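Side-chain contacts in beta-n-acetylhexosaminidase (Streptococcus pneumoniae, PDB 4AZI), which hydrolyses terminal, non-reducing N-acetylhexosamine residues from glycans, as the family 20 catalytic module of a pneumococcal exo-beta-D-N-acetylglucosaminidase: residues Phe22-Asn25 / Gln26-Ile30; Val31-Ala34 / Ser35-Tyr39; Thr90-Thr93 / Gln94-Thr98; Ile101-Ala104 / Lys105-Ile109; Glu336-Glu339 / Glu340-Phe343. The protein carries 2 engineered substitutions. All coordinates share one frame; numbering follows the deposited sequence.

Overall arrangement
All five contacts are local, each joining consecutive residues, so they follow one another along the chain and none nests in or crosses another. Contact 1 opens helix 24-37 of the catalytic barrel and contact 2 closes it, within the beta-alpha-beta unit of strands 10-16 and 41-45. Contacts 3 and 4 do the same for helix 94-106, which leads into strand 110-117. Contact 5 starts helix 339-352 after the last barrel strand, 321-329. Helix 24-37 is the common neighbour: contact 1 touches contacts 3, 4 and 5, and contact 2 touches contacts 4 and 5, whereas contact 5 stays about 12 Å from contact 3 at nearest atoms.

Contact 1: residues Phe22-Asn25 / Gln26-Ile30; sequences FTLN and QLKRI
T23 and Q26 lie across each other at about a right angle, and each side chain bonds to the other residue's backbone. The hydroxyl of T23 sits between its own backbone N and carbonyl carbon (chi1 70°), which turns OG1 toward the first turn, where it accepts from Q26 N at 3.0 Å. In return Q26 sends an extended chain back past OG1, its CG 3.4 Å from T23 OG1, and places OE1 2.9 Å from T23 N. That second bond is nearly straight, 165° at the hydrogen, and lies in the carbonyl plane on a lone pair of OE1. The reciprocal pair is a capping box, with T23 as the N-cap of helix 24-37, the first helix to follow a strand of the barrel. Just before the box, buried F22 turns its CB toward the helix. This CB meets L27 CD2 at 3.7 Å, the two side chains again roughly perpendicular, while the F22 ring plane stands 51° from the amide of Q26. Beyond F22, the ring of Y337 packs edge-to-face with it. On the side facing helix 94-106, L24 and K28 slant across one another, with L24 CD1 4.2 Å from K28 CG, and K28 CD also passes N25 OD1 at 3.9 Å. The charged ends look to other helices: K28 NZ bridges to E99, and R29 NH1 to E339, a pair modelled unusually close and doubtful in detail.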
loop_
_atom_site.group_PDB
_atom_site.type_symbol
_atom_site.label_atom_id
_atom_site.label_comp_id
_atom_site.label_asym_id
_atom_site.label_seq_id
_atom_site.Cartn_x
_atom_site.Cartn_y
_atom_site.Cartn_z
ATOM N N PHE A 22 -7.814 -10.623 -6.040
ATOM C CA PHE A 22 -8.746 -10.624 -4.916
ATOM C C PHE A 22 -10.086 -10.110 -5.436
ATOM O O PHE A 22 -10.133 -9.102 -6.143
ATOM C CB PHE A 22 -8.263 -9.704 -3.782
ATOM C CG PHE A 22 -7.155 -10.282 -2.939
ATOM C CD1 PHE A 22 -5.842 -10.275 -3.387
ATOM C CD2 PHE A 22 -7.423 -10.813 -1.679
ATOM C CE1 PHE A 22 -4.818 -10.807 -2.611
ATOM C CE2 PHE A 22 -6.402 -11.347 -0.898
ATOM C CZ PHE A 22 -5.095 -11.339 -1.368
ATOM N N THR A 23 -11.177 -10.788 -5.095
ATOM C CA THR A 23 -12.492 -10.318 -5.522
ATOM C C THR A 23 -12.868 -9.107 -4.692
ATOM O O THR A 23 -12.383 -8.946 -3.566
ATOM C CB THR A 23 -13.601 -11.381 -5.327
ATOM O OG1 THR A 23 -13.850 -11.551 -3.929
ATOM C CG2 THR A 23 -13.210 -12.711 -5.951
ATOM N N LEU A 24 -13.742 -8.265 -5.234
ATOM C CA LEU A 24 -14.263 -7.125 -4.486
ATOM C C LEU A 24 -14.828 -7.534 -3.121
ATOM O O LEU A 24 -14.570 -6.863 -2.126
ATOM C CB LEU A 24 -15.287 -6.330 -5.316
ATOM C CG LEU A 24 -16.118 -5.233 -4.638
ATOM C CD1 LEU A 24 -15.258 -4.087 -4.115
ATOM C CD2 LEU A 24 -17.184 -4.723 -5.601
ATOM N N ASN A 25 -15.584 -8.630 -3.063
ATOM C CA ASN A 25 -16.105 -9.105 -1.781
ATOM C C ASN A 25 -15.017 -9.496 -0.781
ATOM O O ASN A 25 -15.173 -9.276 0.419
ATOM C CB ASN A 25 -17.109 -10.248 -1.965
ATOM C CG ASN A 25 -18.474 -9.752 -2.417
ATOM O OD1 ASN A 25 -18.846 -8.606 -2.162
ATOM N ND2 ASN A 25 -19.224 -10.611 -3.100
ATOM N N GLN A 26 -13.914 -10.062 -1.273
ATOM C CA GLN A 26 -12.794 -10.401 -0.404
ATOM C C GLN A 26 -12.197 -9.137 0.211
ATOM O O GLN A 26 -11.877 -9.118 1.396
ATOM C CB GLN A 26 -11.729 -11.209 -1.151
ATOM C CG GLN A 26 -12.076 -12.685 -1.302
ATOM C CD GLN A 26 -11.123 -13.427 -2.224
ATOM O OE1 GLN A 26 -10.674 -12.892 -3.232
ATOM N NE2 GLN A 26 -10.823 -14.676 -1.883
ATOM N N LEU A 27 -12.088 -8.080 -0.591
ATOM C CA LEU A 27 -11.494 -6.825 -0.134
ATOM C C LEU A 27 -12.418 -6.072 0.820
ATOM O O LEU A 27 -11.954 -5.505 1.812
ATOM C CB LEU A 27 -11.061 -5.970 -1.324
ATOM C CG LEU A 27 -10.038 -6.681 -2.229
ATOM C CD1 LEU A 27 -9.905 -6.006 -3.586
ATOM C CD2 LEU A 27 -8.682 -6.812 -1.547
ATOM N N LYS A 28 -13.721 -6.112 0.543
ATOM C CA LYS A 28 -14.728 -5.554 1.451
ATOM C C LYS A 28 -14.633 -6.204 2.833
ATOM O O LYS A 28 -14.697 -5.509 3.842
ATOM C CB LYS A 28 -16.145 -5.720 0.883
ATOM C CG LYS A 28 -16.538 -4.718 -0.198
ATOM C CD LYS A 28 -17.919 -5.043 -0.766
ATOM C CE LYS A 28 -18.759 -3.794 -0.981
ATOM N NZ LYS A 28 -20.160 -4.075 -1.440
ATOM N N ARG A 29 -14.479 -7.528 2.876
ATOM C CA ARG A 29 -14.286 -8.255 4.139
ATOM C C ARG A 29 -13.035 -7.825 4.915
ATOM O O ARG A 29 -13.056 -7.738 6.147
ATOM C CB ARG A 29 -14.232 -9.759 3.893
ATOM C CG ARG A 29 -15.577 -10.385 3.587
ATOM C CD ARG A 29 -15.686 -11.722 4.285
ATOM N NE ARG A 29 -15.958 -11.547 5.717
ATOM C CZ ARG A 29 -15.901 -12.512 6.633
ATOM N NH1 ARG A 29 -15.575 -13.752 6.290
ATOM N NH2 ARG A 29 -16.174 -12.237 7.902
ATOM N N ILE A 30 -11.945 -7.585 4.187
ATOM C CA ILE A 30 -10.727 -7.005 4.766
ATOM C C ILE A 30 -11.005 -5.618 5.372
ATOM O O ILE A 30 -10.588 -5.338 6.497
ATOM C CB ILE A 30 -9.582 -6.942 3.719
ATOM C CG1 ILE A 30 -9.069 -8.358 3.414
ATOM C CG2 ILE A 30 -8.452 -6.015 4.181
ATOM C CD1 ILE A 30 -8.247 -8.474 2.146
#

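Contact 2: residues Val31-Ala34 / Ser35-Tyr39; sequences VDKA and SELGY
K33 reaches forward along the last turn of its helix to E36 and L37. From CB, the chain starts out with CG opposite the backbone N (chi1 -163°) and then bends at chi2, 64°, which swings it round toward the following turn. CG rests on L37 CD1 at 3.8 Å; CD passes E36 OE1 at the same distance; CE returns to L37 CD1, again 3.8 Å away. At the tip, NZ faces the carboxylate of E36 at 3.5 Å from OE2, a rather long salt bridge, with OE1 about as near. The helix ends after L37, and the carbonyl O of A34 gathers the closing bonds: a weak one from G38 N and a second from Y39 N at 3.0 Å. The same oxygen lies at the edge of the Y39 ring. G38 leaves the helix with positive phi, 92°, a conformation that glycine adopts readily. A34 CB and Y39 CB touch at 3.7 Å. Around this end of helix 24-37, V31 packs on L100, Y103 and A104 of helix 94-106, K33 and L37 lie against T347 of helix 339-352, and Y39 OH bonds to M346 O, so the turn is wedged between two helices just before strand 41-45.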
loop_
_atom_site.group_PDB
_atom_site.type_symbol
_atom_site.label_atom_id
_atom_site.label_comp_id
_atom_site.label_asym_id
_atom_site.label_seq_id
_atom_site.Cartn_x
_atom_site.Cartn_y
_atom_site.Cartn_z
ATOM N N VAL A 31 -11.713 -4.769 4.620
ATOM C CA VAL A 31 -12.168 -3.448 5.091
ATOM C C VAL A 31 -12.965 -3.572 6.401
ATOM O O VAL A 31 -12.697 -2.852 7.369
ATOM C CB VAL A 31 -13.030 -2.732 4.011
ATOM C CG1 VAL A 31 -13.851 -1.597 4.612
ATOM C CG2 VAL A 31 -12.155 -2.211 2.880
ATOM N N ASP A 32 -13.924 -4.502 6.405
ATOM C CA ASP A 32 -14.740 -4.850 7.578
ATOM C C ASP A 32 -13.901 -5.220 8.788
ATOM O O ASP A 32 -14.118 -4.705 9.887
ATOM C CB ASP A 32 -15.646 -6.051 7.263
ATOM C CG ASP A 32 -16.788 -5.704 6.339
ATOM O OD1 ASP A 32 -17.018 -4.504 6.087
ATOM O OD2 ASP A 32 -17.467 -6.648 5.879
ATOM N N LYS A 33 -12.961 -6.142 8.580
ATOM C CA LYS A 33 -12.072 -6.593 9.638
ATOM C C LYS A 33 -11.165 -5.474 10.119
ATOM O O LYS A 33 -10.898 -5.380 11.309
ATOM C CB LYS A 33 -11.233 -7.793 9.186
ATOM C CG LYS A 33 -10.595 -8.562 10.331
ATOM C CD LYS A 33 -11.653 -9.195 11.224
ATOM C CE LYS A 33 -11.034 -9.900 12.417
ATOM N NZ LYS A 33 -12.084 -10.461 13.322
ATOM N N ALA A 34 -10.698 -4.634 9.198
ATOM C CA ALA A 34 -9.881 -3.471 9.567
ATOM C C ALA A 34 -10.685 -2.475 10.400
ATOM O O ALA A 34 -10.194 -1.950 11.395
ATOM C CB ALA A 34 -9.309 -2.800 8.332
ATOM N N SER A 35 -11.928 -2.236 9.993
ATOM C CA SER A 35 -12.818 -1.323 10.707
ATOM C C SER A 35 -13.134 -1.790 12.130
ATOM O O SER A 35 -13.226 -0.971 13.047
ATOM C CB SER A 35 -14.119 -1.117 9.934
ATOM O OG SER A 35 -14.971 -0.249 10.656
ATOM N N GLU A 36 -13.304 -3.099 12.315
ATOM C CA GLU A 36 -13.641 -3.617 13.632
ATOM C C GLU A 36 -12.436 -3.577 14.567
ATOM O O GLU A 36 -12.581 -3.339 15.774
ATOM C CB GLU A 36 -14.202 -5.041 13.541
ATOM C CG GLU A 36 -13.193 -6.134 13.855
ATOM C CD GLU A 36 -13.842 -7.462 14.204
ATOM O OE1 GLU A 36 -14.607 -7.985 13.366
ATOM O OE2 GLU A 36 -13.577 -7.979 15.311
ATOM N N LEU A 37 -11.254 -3.804 14.000
ATOM C CA LEU A 37 -10.025 -3.909 14.777
ATOM C C LEU A 37 -9.403 -2.533 15.035
ATOM O O LEU A 37 -8.486 -2.406 15.845
ATOM C CB LEU A 37 -9.028 -4.854 14.084
ATOM C CG LEU A 37 -9.418 -6.343 14.011
ATOM C CD1 LEU A 37 -8.480 -7.120 13.098
ATOM C CD2 LEU A 37 -9.476 -6.981 15.392
ATOM N N GLY A 38 -9.916 -1.512 14.352
ATOM C CA GLY A 38 -9.501 -0.127 14.600
ATOM C C GLY A 38 -8.366 0.414 13.752
ATOM O O GLY A 38 -7.731 1.418 14.119
ATOM N N TYR A 39 -8.119 -0.236 12.616
ATOM C CA TYR A 39 -7.220 0.280 11.581
ATOM C C TYR A 39 -7.799 1.550 10.966
ATOM O O TYR A 39 -8.976 1.847 11.156
ATOM C CB TYR A 39 -7.017 -0.771 10.482
ATOM C CG TYR A 39 -6.157 -1.932 10.905
ATOM C CD1 TYR A 39 -6.686 -2.992 11.657
ATOM C CD2 TYR A 39 -4.808 -1.976 10.555
ATOM C CE1 TYR A 39 -5.891 -4.053 12.062
ATOM C CE2 TYR A 39 -4.003 -3.035 10.948
ATOM C CZ TYR A 39 -4.551 -4.074 11.699
ATOM O OH TYR A 39 -3.739 -5.112 12.088
#

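Contact 3: residues Thr90-Thr93 / Gln94-Thr98. With EDO (1,2-ethanediol), chain E.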
loop_
_atom_site.group_PDB
_atom_site.type_symbol
_atom_site.label_atom_id
_atom_site.label_comp_id
_atom_site.label_asym_id
_atom_site.label_seq_id
_atom_site.Cartn_x
_atom_site.Cartn_y
_atom_site.Cartn_z
ATOM N N THR A 90 -8.731 -11.715 -13.166
ATOM C CA THR A 90 -7.578 -11.020 -13.722
ATOM C C THR A 90 -7.419 -9.612 -13.168
ATOM O O THR A 90 -6.353 -9.264 -12.663
ATOM C CB THR A 90 -7.628 -10.953 -15.265
ATOM O OG1 THR A 90 -7.804 -12.268 -15.803
ATOM C CG2 THR A 90 -6.332 -10.356 -15.826
ATOM N N ALA A 91 -8.466 -8.800 -13.281
ATOM C CA ALA A 91 -8.377 -7.396 -12.909
ATOM C C ALA A 91 -9.680 -6.875 -12.335
ATOM O O ALA A 91 -10.770 -7.277 -12.753
ATOM C CB ALA A 91 -7.949 -6.546 -14.102
ATOM N N LEU A 92 -9.549 -5.990 -11.352
ATOM C CA LEU A 92 -10.676 -5.238 -10.841
ATOM C C LEU A 92 -11.081 -4.185 -11.877
ATOM O O LEU A 92 -10.230 -3.677 -12.627
ATOM C CB LEU A 92 -10.304 -4.578 -9.510
ATOM C CG LEU A 92 -10.042 -5.479 -8.293
ATOM C CD1 LEU A 92 -9.565 -4.661 -7.098
ATOM C CD2 LEU A 92 -11.284 -6.279 -7.916
ATOM N N THR A 93 -12.378 -3.885 -11.930
ATOM C CA THR A 93 -12.913 -2.856 -12.822
ATOM C C THR A 93 -12.985 -1.519 -12.095
ATOM O O THR A 93 -12.813 -1.462 -10.868
ATOM C CB THR A 93 -14.340 -3.190 -13.296
ATOM O OG1 THR A 93 -15.231 -3.138 -12.176
ATOM C CG2 THR A 93 -14.403 -4.562 -13.975
ATOM N N GLN A 94 -13.251 -0.453 -12.849
ATOM C CA GLN A 94 -13.359 0.885 -12.282
ATOM C C GLN A 94 -14.512 0.937 -11.285
ATOM O O GLN A 94 -14.367 1.485 -10.193
ATOM C CB GLN A 94 -13.541 1.942 -13.375
ATOM C CG GLN A 94 -13.817 3.341 -12.823
ATOM C CD GLN A 94 -13.473 4.459 -13.792
ATOM O OE1 GLN A 94 -12.753 4.255 -14.769
ATOM N NE2 GLN A 94 -13.992 5.652 -13.521
ATOM N N ALA A 95 -15.641 0.341 -11.672
ATOM C CA ALA A 95 -16.832 0.264 -10.834
ATOM C C ALA A 95 -16.571 -0.434 -9.500
ATOM O O ALA A 95 -17.115 -0.041 -8.465
ATOM C CB ALA A 95 -17.957 -0.430 -11.587
ATOM N N GLU A 96 -15.743 -1.473 -9.525
ATOM C CA GLU A 96 -15.419 -2.211 -8.310
ATOM C C GLU A 96 -14.514 -1.430 -7.336
ATOM O O GLU A 96 -14.777 -1.410 -6.131
ATOM C CB GLU A 96 -14.814 -3.576 -8.647
ATOM C CG GLU A 96 -15.788 -4.555 -9.290
ATOM C CD GLU A 96 -15.119 -5.843 -9.724
ATOM O OE1 GLU A 96 -13.984 -5.789 -10.246
ATOM O OE2 GLU A 96 -15.728 -6.920 -9.541
ATOM N N VAL A 97 -13.455 -0.798 -7.844
ATOM C CA VAL A 97 -12.586 0.014 -6.982
ATOM C C VAL A 97 -13.350 1.235 -6.444
ATOM O O VAL A 97 -13.178 1.616 -5.286
ATOM C CB VAL A 97 -11.260 0.407 -7.680
ATOM C CG1 VAL A 97 -10.488 1.444 -6.875
ATOM C CG2 VAL A 97 -10.387 -0.820 -7.918
ATOM N N THR A 98 -14.205 1.831 -7.276
ATOM C CA THR A 98 -15.033 2.969 -6.844
ATOM C C THR A 98 -15.908 2.552 -5.649
ATOM O O THR A 98 -15.964 3.260 -4.640
ATOM C CB THR A 98 -15.897 3.533 -8.001
ATOM O OG1 THR A 98 -15.051 3.868 -9.108
ATOM C CG2 THR A 98 -16.671 4.779 -7.572
HETATM C C1 EDO E . -12.924 8.599 -13.457
HETATM O O1 EDO E . -13.364 8.040 -14.697
HETATM C C2 EDO E . -14.148 9.061 -12.678
HETATM O O2 EDO E . -14.067 8.544 -11.344
HETATM O O HOH W 1 -13.058 -7.975 -11.276
#
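T93 and E96 form a capping box that begins helix 94-106, with T93 as the N-cap. Its innermost bonds are reciprocal: E96 N donates to T93 OG1 at 3.2 Å, and T93 N donates to E96 OE1 at 3.0 Å. The second is close to straight, 165° at the hydrogen, and meets the carboxylate oxygen on its anti side, 20° out of the plane. Both torsions serve the box. T93 holds OG1 between its backbone N and carbonyl carbon (chi1 67°), while E96 has CG opposite its carbonyl carbon and an extended chain, so that it runs obliquely past the threonine with CG 3.3 Å from OG1. T93 O also takes V97 N in the first backbone turn. In the next shell, a water donates to both E96 OE1 and A91 O; together with T93 N it gives the oxygen two donors, which should help hold the carboxylate in place. L92 flanks the box on its buried side, CD2 near E96 OE1 and CD1 4.0 Å from V97 CG2, and packs in turn on L27 of helix 24-37. Farther out, backbone bonds tie L92 to R52 and L54, and Q94 OE1 accepts from D56 N. The amide's other end, Q94 NE2, donates to O1 of a 1,2-ethanediol, probably from the crystallisation liquor, at 2.7 Å.

Contact 4: residues Ile101-Ala104 / Lys105-Ile109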
loop_
_atom_site.group_PDB
_atom_site.type_symbol
_atom_site.label_atom_id
_atom_site.label_comp_id
_atom_site.label_asym_id
_atom_site.label_seq_id
_atom_site.Cartn_x
_atom_site.Cartn_y
_atom_site.Cartn_z
ATOM N N ILE A 101 -13.781 1.937 -2.382
ATOM C CA ILE A 101 -13.448 3.231 -1.796
ATOM C C ILE A 101 -14.635 3.875 -1.058
ATOM O O ILE A 101 -14.491 4.305 0.083
ATOM C CB ILE A 101 -12.855 4.179 -2.858
ATOM C CG1 ILE A 101 -11.547 3.581 -3.412
ATOM C CG2 ILE A 101 -12.626 5.573 -2.271
ATOM C CD1 ILE A 101 -10.898 4.388 -4.521
ATOM N N GLU A 102 -15.804 3.929 -1.697
ATOM C CA GLU A 102 -17.018 4.417 -1.036
ATOM C C GLU A 102 -17.326 3.599 0.214
ATOM O O GLU A 102 -17.613 4.164 1.275
ATOM C CB GLU A 102 -18.238 4.340 -1.963
ATOM C CG GLU A 102 -18.018 4.809 -3.387
ATOM C CD GLU A 102 -18.878 5.993 -3.778
ATOM O OE1 GLU A 102 -18.966 6.961 -2.990
ATOM O OE2 GLU A 102 -19.457 5.955 -4.890
ATOM N N TYR A 103 -17.283 2.270 0.071
ATOM C CA TYR A 103 -17.607 1.334 1.162
ATOM C C TYR A 103 -16.674 1.518 2.350
ATOM O O TYR A 103 -17.122 1.587 3.503
ATOM C CB TYR A 103 -17.534 -0.114 0.663
ATOM C CG TYR A 103 -17.894 -1.167 1.690
ATOM C CD1 TYR A 103 -19.225 -1.492 1.943
ATOM C CD2 TYR A 103 -16.900 -1.857 2.396
ATOM C CE1 TYR A 103 -19.562 -2.464 2.878
ATOM C CE2 TYR A 103 -17.227 -2.828 3.335
ATOM C CZ TYR A 103 -18.562 -3.129 3.571
ATOM O OH TYR A 103 -18.908 -4.091 4.496
ATOM N N ALA A 104 -15.376 1.596 2.056
ATOM C CA ALA A 104 -14.365 1.867 3.069
ATOM C C ALA A 104 -14.621 3.222 3.736
ATOM O O ALA A 104 -14.519 3.339 4.964
ATOM C CB ALA A 104 -12.969 1.807 2.468
ATOM N N LYS A 105 -14.984 4.223 2.932
ATOM C CA LYS A 105 -15.210 5.585 3.442
ATOM C C LYS A 105 -16.332 5.598 4.485
ATOM O O LYS A 105 -16.203 6.257 5.515
ATOM C CB LYS A 105 -15.494 6.572 2.300
ATOM C CG LYS A 105 -15.409 8.051 2.693
ATOM C CD LYS A 105 -15.817 8.956 1.541
ATOM C CE LYS A 105 -16.213 10.324 2.066
ATOM N NZ LYS A 105 -16.743 11.216 1.005
ATOM N N SER A 106 -17.395 4.823 4.236
ATOM C CA SER A 106 -18.541 4.721 5.152
ATOM C C SER A 106 -18.158 4.139 6.518
ATOM O O SER A 106 -18.869 4.316 7.510
ATOM C CB SER A 106 -19.677 3.895 4.521
ATOM O OG SER A 106 -19.371 2.511 4.510
ATOM N N LYS A 107 -17.026 3.445 6.558
ATOM C CA LYS A 107 -16.504 2.898 7.797
ATOM C C LYS A 107 -15.241 3.630 8.271
ATOM O O LYS A 107 -14.477 3.091 9.077
ATOM C CB LYS A 107 -16.248 1.401 7.631
ATOM C CG LYS A 107 -17.530 0.583 7.550
ATOM C CD LYS A 107 -17.261 -0.809 7.013
ATOM C CE LYS A 107 -18.562 -1.560 6.764
ATOM N NZ LYS A 107 -19.274 -1.828 8.042
ATOM N N ASP A 108 -15.047 4.860 7.777
ATOM C CA ASP A 108 -13.890 5.711 8.109
ATOM C C ASP A 108 -12.548 4.991 7.869
ATOM O O ASP A 108 -11.597 5.141 8.630
ATOM C CB ASP A 108 -13.985 6.249 9.556
ATOM C CG ASP A 108 -15.177 7.193 9.773
ATOM O OD1 ASP A 108 -15.545 7.949 8.846
ATOM O OD2 ASP A 108 -15.737 7.189 10.889
ATOM N N ILE A 109 -12.500 4.194 6.805
ATOM C CA ILE A 109 -11.287 3.513 6.363
ATOM C C ILE A 109 -10.858 4.177 5.053
ATOM O O ILE A 109 -11.645 4.272 4.115
ATOM C CB ILE A 109 -11.535 1.993 6.136
ATOM C CG1 ILE A 109 -11.902 1.263 7.444
ATOM C CG2 ILE A 109 -10.343 1.320 5.466
ATOM C CD1 ILE A 109 -10.880 1.357 8.567
HETATM O O HOH W 2 -12.166 5.088 1.299
#
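A104 and I109 close the end of helix 94-106 in a Schellman motif, whose C-prime residue, D108, adopts positive phi. I109 N reaches back to A104 O at 2.9 Å, and inside that loop D108 N bonds to K105 O. This is the tight part of the contact. A104 O is gripped twice, by I109 N and by K107 N, and the two donors come from opposite faces of the carbonyl plane, neither on a lone pair. Under the turn the small side chain of A104 meets I109, CB to CB at 3.9 Å, both residues buried. A water bridges the same turn, donating to I101 O and to I109 O. On the face turned to helix 24-37, Y103 and K107 meet obliquely through the lysine's CE, which lies 3.4 Å from Y103 OH. The bend at the last torsion of K107 (chi4 -66°) turns NZ off to N362 OD1, while Y103 OH probably hydrogen-bonds to D32 OD1 of helix 24-37, against which both side chains lie. The outer side is much looser. E102, K105, S106 and D108 are exposed there; the charged atoms of E102 and K105 stay 6.2 Å apart between OE1 and NZ, and D108 has a weak, long ion pair with R358. S106 instead folds its hydroxyl back onto the helix, with OG donating to Y103 O at 2.6 Å.

Contact 5: residues Glu336-Glu339 / Glu340-Phe343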
loop_
_atom_site.group_PDB
_atom_site.type_symbol
_atom_site.label_atom_id
_atom_site.label_comp_id
_atom_site.label_asym_id
_atom_site.label_seq_id
_atom_site.Cartn_x
_atom_site.Cartn_y
_atom_site.Cartn_z
ATOM N N GLU A 336 -3.121 -20.486 -1.749
ATOM C CA GLU A 336 -4.497 -20.212 -1.369
ATOM C C GLU A 336 -4.555 -19.069 -0.360
ATOM O O GLU A 336 -3.907 -19.128 0.685
ATOM C CB GLU A 336 -5.144 -21.471 -0.791
ATOM C CG GLU A 336 -6.605 -21.300 -0.406
ATOM C CD GLU A 336 -7.149 -22.467 0.401
ATOM O OE1 GLU A 336 -6.389 -23.419 0.686
ATOM O OE2 GLU A 336 -8.346 -22.433 0.751
ATOM N N TYR A 337 -5.314 -18.023 -0.684
ATOM C CA TYR A 337 -5.561 -16.958 0.278
ATOM C C TYR A 337 -6.514 -17.479 1.346
ATOM O O TYR A 337 -7.660 -17.829 1.053
ATOM C CB TYR A 337 -6.119 -15.693 -0.399
ATOM C CG TYR A 337 -6.732 -14.694 0.568
ATOM C CD1 TYR A 337 -5.948 -14.045 1.524
ATOM C CD2 TYR A 337 -8.094 -14.399 0.529
ATOM C CE1 TYR A 337 -6.502 -13.132 2.410
ATOM C CE2 TYR A 337 -8.658 -13.489 1.414
ATOM C CZ TYR A 337 -7.855 -12.856 2.349
ATOM O OH TYR A 337 -8.397 -11.962 3.241
ATOM N N LYS A 338 -6.016 -17.551 2.575
ATOM C CA LYS A 338 -6.821 -17.957 3.716
ATOM C C LYS A 338 -7.094 -16.749 4.598
ATOM O O LYS A 338 -6.267 -16.347 5.418
ATOM C CB LYS A 338 -6.140 -19.077 4.503
ATOM C CG LYS A 338 -6.249 -20.444 3.848
ATOM C CD LYS A 338 -5.432 -21.467 4.619
ATOM C CE LYS A 338 -5.019 -22.622 3.728
ATOM N NZ LYS A 338 -3.777 -23.268 4.238
ATOM N N GLU A 339 -8.270 -16.173 4.389
ATOM C CA GLU A 339 -8.757 -15.009 5.110
ATOM C C GLU A 339 -8.450 -15.042 6.615
ATOM O O GLU A 339 -7.971 -14.053 7.182
ATOM C CB GLU A 339 -10.256 -14.883 4.843
ATOM C CG GLU A 339 -11.009 -13.950 5.761
ATOM C CD GLU A 339 -12.451 -13.801 5.338
ATOM O OE1 GLU A 339 -12.704 -13.103 4.331
ATOM O OE2 GLU A 339 -13.323 -14.409 5.993
ATOM N N GLU A 340 -8.712 -16.190 7.237
ATOM C CA GLU A 340 -8.507 -16.393 8.676
ATOM C C GLU A 340 -7.057 -16.194 9.157
ATOM O O GLU A 340 -6.830 -15.741 10.276
ATOM C CB GLU A 340 -9.054 -17.765 9.115
ATOM C CG GLU A 340 -8.314 -18.987 8.568
ATOM C CD GLU A 340 -8.797 -19.473 7.200
ATOM O OE1 GLU A 340 -9.731 -18.879 6.600
ATOM O OE2 GLU A 340 -8.227 -20.479 6.718
ATOM N N GLU A 341 -6.087 -16.537 8.313
ATOM C CA GLU A 341 -4.681 -16.281 8.628
ATOM C C GLU A 341 -4.434 -14.776 8.714
ATOM O O GLU A 341 -3.829 -14.290 9.669
ATOM C CB GLU A 341 -3.763 -16.888 7.572
ATOM C CG GLU A 341 -3.690 -18.403 7.574
ATOM C CD GLU A 341 -2.774 -18.931 6.489
ATOM O OE1 GLU A 341 -2.566 -18.224 5.484
ATOM O OE2 GLU A 341 -2.248 -20.053 6.638
ATOM N N ILE A 342 -4.921 -14.052 7.709
ATOM C CA ILE A 342 -4.752 -12.599 7.617
ATOM C C ILE A 342 -5.460 -11.898 8.774
ATOM O O ILE A 342 -4.942 -10.934 9.330
ATOM C CB ILE A 342 -5.237 -12.066 6.245
ATOM C CG1 ILE A 342 -4.176 -12.321 5.167
ATOM C CG2 ILE A 342 -5.521 -10.568 6.292
ATOM C CD1 ILE A 342 -3.933 -13.780 4.826
ATOM N N PHE A 343 -6.631 -12.417 9.136
ATOM C CA PHE A 343 -7.428 -11.877 10.235
ATOM C C PHE A 343 -6.737 -12.090 11.580
ATOM O O PHE A 343 -6.723 -11.184 12.415
ATOM C CB PHE A 343 -8.841 -12.482 10.231
ATOM C CG PHE A 343 -9.757 -11.912 9.172
ATOM C CD1 PHE A 343 -9.266 -11.104 8.145
ATOM C CD2 PHE A 343 -11.118 -12.210 9.189
ATOM C CE1 PHE A 343 -10.114 -10.585 7.175
ATOM C CE2 PHE A 343 -11.974 -11.695 8.219
ATOM C CZ PHE A 343 -11.470 -10.883 7.211
HETATM O O HOH W 3 -3.331 -17.470 3.029
#
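K338 O and E339 O accept the first backbone bonds of the helix, from E341 N and F343 N respectively, each at 2.9 Å. The approach differs: E341 N stands above the plane of its carbonyl, 45° out of it, whereas F343 N comes nearly along the C=O axis. K338 occupies the N-cap position of helix 339-352, which follows the eighth strand of the barrel. The side chain of E339 lies over one face of the F343 ring. Its CG makes a CH-pi contact, 3.5 Å from the ring centroid and 18° off the normal, and beyond it the carboxylate lies stacked on the ring, the planes 4° apart. The carboxylate's charged partner is R29 of helix 24-37. Toward the loop residue L283, Y337 and I342 cross at about a right angle, Y337 CE1 touching I342 CD1 at 3.6 Å, while the amide N of E339 sits over the centre of the tyrosine ring. On the opening turn a water links E336 O, K338 N and E341 OE1, donating to both oxygens and accepting from the amide. The same E341 OE1 is hydrogen-bonded to Y281 OH, and K338 NZ remains 4.3 Å from E341 OE2, beyond a salt bridge.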